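Local coordinates for phosphate-binding protein (Unidentified prokaryotic organism, PDB 3W9V) that binds phosphate as a secreted member of the PstS family of periplasmic-type transport proteins, at residues S108-C113 with T159-T164; G125-G130 with V232-V237; G163-T168 with N173-G178. The protein carries 1 engineered substitution. All blocks are in the same frame, centred on the assembly; numbering follows the deposited sequence.

Overall arrangement
All three contacts lie within the PBP superfamily domain. Interaction 1 joins helix 109-117 to the loop after helix 145-157. Its centre is about 13 Å from that of interaction 2 and about 12 Å from that of interaction 3, and each lies on its side of the chain's centre. Interaction 2 ties the loop after helix 109-117 to strand 231-237, and Glu111 of interaction 1 bonds both Lys234 and Thr127. The segments of interactions 1 and 2 alternate along the chain. Interaction 3 begins where interaction 1 ends, at Gly163 and Thr164. Interactions 1 and 2 hold two loops and a strand at or near helix 109-117, while interaction 3 folds one loop on itself.

Interaction 1: residues S108-C113 with T159-T164; sequences SVKELC and TTEPGT. With GOL (glycerol), chain D.
Lys110 reaches from helix 109-117 to the loop after helix 145-157, where its ammonium group meets Thr160 and Glu161. The charged part is a salt bridge, with Lys110 NZ 3.0 Å from Glu161 OE2. The two side chains come from opposite directions. The nitrogen stands above the carboxylate plane, 44° out of it. CG of Lys110 lies anti to the backbone N (chi1 178°), and a bend at chi2 of 60° then turns the chain toward the loop.

Hydrogen bonds to uncharged oxygens complete the grip. Lys110 NZ donates to Thr160 OG1 at 2.7 Å, and the two side chains cross at about a right angle. A glycerol, probably from the crystallisation liquor, lies beside them. Lys110 NZ gives a bond of 2.9 Å to its O3. Its O2 donates to Thr160 O at 2.7 Å, so the glycerol links the lysine to the loop backbone. Within the helix segment, Ser108 and Glu111 form a capping box, with Glu111 N donating to Ser108 OG at 3.0 Å and Ser108 N to Glu111 OE1.

Packing is slight and centres on Cys113. Its CB lies 3.6 Å from Glu161 OE2, while its sulfur forms the disulfide with Cys158, at the start of the loop.

Glu161 OE1 is held by Ser117 and Arg119, so its carboxylate joins two basic side chains. Replacing Glu161 by an alanine would probably leave Lys110 and Arg119 without their shared counter-charge and weaken the tie between loop and helix. The lysine and arginine on this carboxylate probably favour its ionised form. A covalent link and a charged one thus fasten the same loop to one helix.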
# COMPACT_ATOMS: atom_id res chain seq x y z
N SER A 108 21.60 -1.54 5.45
CA SER A 108 21.83 -0.42 4.55
C SER A 108 20.93 -0.67 3.34
O SER A 108 20.51 -1.80 3.10
CB SER A 108 23.28 -0.36 4.10
OG SER A 108 23.62 -1.51 3.35
N VAL A 109 20.64 0.37 2.58
CA VAL A 109 19.87 0.18 1.36
C VAL A 109 20.60 -0.76 0.41
O VAL A 109 19.98 -1.62 -0.22
CB VAL A 109 19.53 1.53 0.70
CG1 VAL A 109 18.89 1.31 -0.67
CG2 VAL A 109 18.60 2.33 1.60
N LYS A 110 21.93 -0.64 0.32
CA LYS A 110 22.72 -1.53 -0.53
C LYS A 110 22.56 -3.00 -0.12
O LYS A 110 22.42 -3.88 -0.96
CB LYS A 110 24.19 -1.11 -0.52
CG LYS A 110 25.13 -2.01 -1.34
CD LYS A 110 24.74 -2.06 -2.81
CE LYS A 110 25.78 -2.82 -3.62
NZ LYS A 110 25.30 -3.04 -5.02
N GLU A 111 22.57 -3.26 1.19
CA GLU A 111 22.35 -4.61 1.70
C GLU A 111 20.95 -5.12 1.40
O GLU A 111 20.78 -6.27 0.99
CB GLU A 111 22.64 -4.69 3.21
CG GLU A 111 24.13 -4.70 3.53
CD GLU A 111 24.42 -4.45 5.00
OE1 GLU A 111 23.50 -4.08 5.75
OE2 GLU A 111 25.60 -4.62 5.38
N LEU A 112 19.94 -4.28 1.62
CA LEU A 112 18.56 -4.62 1.29
C LEU A 112 18.46 -5.05 -0.17
O LEU A 112 17.88 -6.09 -0.49
CB LEU A 112 17.63 -3.42 1.52
CG LEU A 112 16.17 -3.62 1.07
CD1 LEU A 112 15.39 -4.44 2.09
CD2 LEU A 112 15.48 -2.29 0.81
N CYS A 113 19.05 -4.24 -1.04
CA CYS A 113 19.06 -4.53 -2.47
C CYS A 113 19.70 -5.88 -2.78
O CYS A 113 19.20 -6.65 -3.59
CB CYS A 113 19.76 -3.40 -3.22
SG CYS A 113 18.86 -1.82 -3.10
N THR A 159 20.56 0.54 -7.54
CA THR A 159 21.11 0.98 -8.81
C THR A 159 22.49 0.40 -9.13
O THR A 159 23.10 0.77 -10.14
CB THR A 159 21.19 2.51 -8.85
OG1 THR A 159 22.17 2.97 -7.91
CG2 THR A 159 19.84 3.12 -8.50
N THR A 160 22.99 -0.50 -8.29
CA THR A 160 24.29 -1.12 -8.52
C THR A 160 24.26 -2.63 -8.32
O THR A 160 25.27 -3.24 -7.95
CB THR A 160 25.41 -0.50 -7.65
OG1 THR A 160 25.06 -0.60 -6.26
CG2 THR A 160 25.64 0.96 -8.01
N GLU A 161 23.11 -3.25 -8.57
CA GLU A 161 23.04 -4.71 -8.64
C GLU A 161 23.40 -5.15 -10.07
O GLU A 161 23.44 -4.32 -10.97
CB GLU A 161 21.64 -5.20 -8.28
CG GLU A 161 21.18 -4.79 -6.88
CD GLU A 161 22.13 -5.24 -5.79
OE1 GLU A 161 22.35 -6.46 -5.66
OE2 GLU A 161 22.66 -4.37 -5.07
N PRO A 162 23.65 -6.45 -10.28
CA PRO A 162 23.91 -6.87 -11.66
C PRO A 162 22.71 -6.58 -12.57
O PRO A 162 22.90 -6.10 -13.70
CB PRO A 162 24.14 -8.37 -11.52
CG PRO A 162 24.70 -8.52 -10.15
CD PRO A 162 23.96 -7.51 -9.31
N GLY A 163 21.51 -6.83 -12.07
CA GLY A 163 20.28 -6.50 -12.77
C GLY A 163 19.59 -5.29 -12.15
O GLY A 163 20.14 -4.63 -11.27
N THR A 164 18.39 -5.00 -12.64
CA THR A 164 17.58 -3.92 -12.10
C THR A 164 16.18 -4.44 -11.79
O THR A 164 15.71 -5.40 -12.41
CB THR A 164 17.47 -2.73 -13.07
OG1 THR A 164 17.10 -3.21 -14.36
CG2 THR A 164 18.80 -2.00 -13.17
C1 GOL D . 28.80 -5.27 -9.32
O1 GOL D . 27.63 -5.55 -10.06
C2 GOL D . 28.46 -4.70 -7.94
O2 GOL D . 28.01 -3.37 -8.09
C3 GOL D . 27.38 -5.53 -7.26
O3 GOL D . 27.12 -5.02 -5.97

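Interaction 2: residues G125-G130 with V232-V237; sequences GITGAG and VGKGVV
Lys234 NZ is gripped by both oxygens of Thr127. It donates to the carbonyl O of Thr127 at 2.8 Å and to Thr127 OG1, also at 2.8 Å. The C=O...N angle at the carbonyl is 130°, and the nitrogen is tilted 20° from the carbonyl plane. Thr127 can offer both oxygens to one ammonium because its OG1 sits between the backbone N and the carbonyl carbon (chi1 63°). The hydroxyl is therefore on the same side of the residue as its own C=O.

The ammonium has further partners, Asp106 O, the strongest, and Glu111 OE1, with which it forms a salt bridge. Four oxygens thus gather round three N-H groups, which cannot serve each of them separately. The other oxygen of that carboxylate, Glu111 OE2, accepts from Thr127 N. Glu111 thus holds the threonine backbone and the lysine together, and its negative charge probably balances that of Lys234.

Thr127 is the second residue of a type II beta turn running from Ile126 to Ala129. Gly128 takes the third place, with the positive phi usual there. The turn is closed by a weak bond of 3.3 Å from Ala129 N to Ile126 O. On the other side, the chain around Lys234 runs in strand 231-237, the middle one of a three-stranded mixed sheet, between 106-107 and 240-242. The contact therefore pins the loop after helix 109-117 against this strand.

Lys234 runs extended through its first two torsions and bends at chi3. Its CE comes to 3.3 Å from Thr127 OG1, and its CD is 4.0 Å from the same oxygen. Ile126 adds a looser touch, with CG2 4.3 Å from Lys234 NZ. Ile126 also packs on Glu111 and Val115 of helix 109-117.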
# COMPACT_ATOMS: atom_id res chain seq x y z
N GLY A 125 26.57 -11.52 5.44
CA GLY A 125 26.75 -10.36 4.58
C GLY A 125 26.04 -9.11 5.06
O GLY A 125 26.09 -8.07 4.40
N ILE A 126 25.38 -9.19 6.21
CA ILE A 126 24.74 -8.02 6.81
C ILE A 126 25.62 -7.53 7.95
O ILE A 126 25.68 -8.15 9.00
CB ILE A 126 23.34 -8.35 7.35
CG1 ILE A 126 22.50 -9.05 6.27
CG2 ILE A 126 22.65 -7.08 7.84
CD1 ILE A 126 22.32 -8.24 5.01
N THR A 127 26.30 -6.41 7.73
CA THR A 127 27.27 -5.93 8.71
C THR A 127 26.59 -5.60 10.03
O THR A 127 25.52 -4.99 10.06
CB THR A 127 28.07 -4.72 8.19
OG1 THR A 127 27.18 -3.62 7.97
CG2 THR A 127 28.79 -5.06 6.90
N GLY A 128 27.21 -6.04 11.12
CA GLY A 128 26.75 -5.72 12.46
C GLY A 128 25.64 -6.59 13.01
O GLY A 128 25.30 -6.49 14.19
N ALA A 129 25.08 -7.46 12.18
CA ALA A 129 23.90 -8.24 12.58
C ALA A 129 24.23 -9.45 13.45
O ALA A 129 23.34 -10.01 14.09
CB ALA A 129 23.08 -8.65 11.36
N GLY A 130 25.49 -9.86 13.45
CA GLY A 130 25.91 -10.99 14.27
C GLY A 130 25.19 -12.27 13.93
O GLY A 130 24.93 -13.11 14.81
N VAL A 232 16.10 -0.03 8.60
CA VAL A 232 16.61 0.21 7.26
C VAL A 232 17.15 1.63 7.18
O VAL A 232 16.53 2.56 7.68
CB VAL A 232 15.53 0.01 6.16
CG1 VAL A 232 16.13 0.22 4.78
CG2 VAL A 232 14.90 -1.37 6.25
N GLY A 233 18.33 1.78 6.59
CA GLY A 233 18.92 3.10 6.41
C GLY A 233 20.32 3.27 6.95
O GLY A 233 20.87 4.37 6.91
N LYS A 234 20.90 2.19 7.48
CA LYS A 234 22.29 2.20 7.95
C LYS A 234 23.22 2.76 6.88
O LYS A 234 23.11 2.43 5.70
CB LYS A 234 22.73 0.78 8.29
CG LYS A 234 24.20 0.64 8.68
CD LYS A 234 24.54 -0.80 9.03
CE LYS A 234 24.47 -1.70 7.81
NZ LYS A 234 24.41 -3.14 8.20
N GLY A 235 24.12 3.64 7.29
CA GLY A 235 25.10 4.15 6.36
C GLY A 235 26.01 5.18 6.98
O GLY A 235 26.25 5.18 8.18
N VAL A 236 26.53 6.06 6.13
CA VAL A 236 27.40 7.14 6.57
C VAL A 236 26.97 8.44 5.89
O VAL A 236 26.89 8.51 4.67
CB VAL A 236 28.89 6.82 6.29
CG1 VAL A 236 29.08 6.35 4.86
CG2 VAL A 236 29.76 8.04 6.59
N VAL A 237 26.67 9.45 6.70
CA VAL A 237 26.24 10.74 6.17
C VAL A 237 27.13 11.84 6.75
O VAL A 237 27.29 11.94 7.97
CB VAL A 237 24.77 11.02 6.51
CG1 VAL A 237 24.36 12.39 6.00
CG2 VAL A 237 23.87 9.94 5.91

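Interaction 3: residues G163-T168 with N173-G178; sequences GTFAVT and NSYSLG
Tyr175 crosses over Phe165 and reaches Gly163, touching them with CB, CG, the CD1-CE1 side of its ring and the hydroxyl. Its CB is 3.9 Å from Phe165 CE1. The first torsion turns the ring away from the backbone N, beside the carbonyl carbon, which carries it along segment 163-168 toward Gly163. CD1 stands over the centre of one face of the Phe165 ring and lies 3.6 Å from Phe165 CZ. The planes of the two rings meet at 43°. Farther out, CE1 is 3.5 Å from Gly163 C, and CZ is close to Gly163 N and CA. At the tip, Tyr175 OH accepts from Gly163 N at 2.9 Å.

Ser176 meets the next residue. Its OG accepts from Thr164 N, and its own N donates to Thr164 O at 2.8 Å. That OG also lies close to Gly163 CA. A CB on residue 163 would clash with it and with the tyrosine ring, so glycine fits here.

Ser174 binds Ala166 twice. Ala166 N donates to Ser174 O along an almost straight line of 176°, though from above the carbonyl plane. In return, Ser174 OG donates to Ala166 O at 2.8 Å, in the carbonyl plane and on a lone pair. The same OG sits at the edge of the Phe165 ring. Thr168 CG2 packs on Ser174 CB at 3.6 Å.

Phe165 also packs on Leu154 and Ser117, which joins this loop to helices 145-157 and 109-117. Two backbone bonds flank the pair Phe165 and Tyr175. The arrangement is an isolated antiparallel beta bridge within the long loop before strand 186-188, with a type I beta turn that starts at the bridged Tyr175 and ends at Gly178.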
# COMPACT_ATOMS: atom_id res chain seq x y z
N GLY A 163 21.51 -6.83 -12.07
CA GLY A 163 20.28 -6.50 -12.77
C GLY A 163 19.59 -5.29 -12.15
O GLY A 163 20.14 -4.63 -11.27
N THR A 164 18.39 -5.00 -12.64
CA THR A 164 17.58 -3.92 -12.10
C THR A 164 16.18 -4.44 -11.79
O THR A 164 15.71 -5.40 -12.41
CB THR A 164 17.47 -2.73 -13.07
OG1 THR A 164 17.10 -3.21 -14.36
CG2 THR A 164 18.80 -2.00 -13.17
N PHE A 165 15.51 -3.78 -10.85
CA PHE A 165 14.15 -4.13 -10.48
C PHE A 165 13.15 -3.24 -11.19
O PHE A 165 13.22 -2.02 -11.07
CB PHE A 165 13.95 -3.95 -8.97
CG PHE A 165 14.72 -4.92 -8.13
CD1 PHE A 165 14.18 -6.16 -7.81
CD2 PHE A 165 15.96 -4.58 -7.61
CE1 PHE A 165 14.88 -7.05 -7.01
CE2 PHE A 165 16.66 -5.46 -6.81
CZ PHE A 165 16.12 -6.70 -6.51
N ALA A 166 12.22 -3.86 -11.91
CA ALA A 166 11.09 -3.13 -12.48
C ALA A 166 9.98 -2.95 -11.44
O ALA A 166 9.80 -3.77 -10.54
CB ALA A 166 10.55 -3.86 -13.69
N VAL A 167 9.21 -1.87 -11.60
CA VAL A 167 8.04 -1.65 -10.75
C VAL A 167 6.92 -2.57 -11.21
O VAL A 167 6.55 -2.58 -12.39
CB VAL A 167 7.58 -0.19 -10.80
CG1 VAL A 167 6.44 0.02 -9.82
CG2 VAL A 167 8.74 0.74 -10.48
N THR A 168 6.39 -3.37 -10.29
CA THR A 168 5.41 -4.38 -10.67
C THR A 168 4.59 -4.81 -9.46
O THR A 168 5.00 -4.60 -8.32
CB THR A 168 6.09 -5.61 -11.31
OG1 THR A 168 5.12 -6.61 -11.62
CG2 THR A 168 7.13 -6.20 -10.38
N ASN A 173 8.33 -11.09 -11.30
CA ASN A 173 8.62 -10.40 -12.56
C ASN A 173 9.48 -9.15 -12.39
O ASN A 173 9.75 -8.47 -13.37
CB ASN A 173 7.33 -9.96 -13.24
CG ASN A 173 6.48 -11.12 -13.71
OD1 ASN A 173 6.97 -12.20 -14.02
ND2 ASN A 173 5.17 -10.88 -13.80
N SER A 174 9.89 -8.82 -11.17
CA SER A 174 10.58 -7.56 -10.95
C SER A 174 12.04 -7.53 -11.41
O SER A 174 12.41 -6.69 -12.24
CB SER A 174 10.50 -7.13 -9.48
OG SER A 174 11.12 -5.87 -9.30
N TYR A 175 12.88 -8.39 -10.85
CA TYR A 175 14.31 -8.33 -11.16
C TYR A 175 14.56 -8.77 -12.59
O TYR A 175 14.03 -9.79 -13.04
CB TYR A 175 15.07 -9.22 -10.20
CG TYR A 175 16.57 -9.00 -10.14
CD1 TYR A 175 17.11 -7.75 -9.84
CD2 TYR A 175 17.45 -10.07 -10.32
CE1 TYR A 175 18.49 -7.56 -9.75
CE2 TYR A 175 18.82 -9.89 -10.24
CZ TYR A 175 19.33 -8.64 -9.95
OH TYR A 175 20.69 -8.45 -9.85
N SER A 176 15.39 -8.01 -13.30
CA SER A 176 15.61 -8.28 -14.72
C SER A 176 16.18 -9.67 -14.99
O SER A 176 15.89 -10.27 -16.02
CB SER A 176 16.50 -7.19 -15.31
OG SER A 176 17.73 -7.09 -14.61
N LEU A 177 16.96 -10.20 -14.05
CA LEU A 177 17.56 -11.52 -14.19
C LEU A 177 16.71 -12.62 -13.56
O LEU A 177 17.15 -13.77 -13.45
CB LEU A 177 18.97 -11.52 -13.60
CG LEU A 177 19.95 -10.56 -14.28
CD1 LEU A 177 21.25 -10.45 -13.49
CD2 LEU A 177 20.22 -11.01 -15.71
N GLY A 178 15.50 -12.26 -13.14
CA GLY A 178 14.56 -13.22 -12.60
C GLY A 178 14.85 -13.62 -11.17
O GLY A 178 15.77 -13.08 -10.54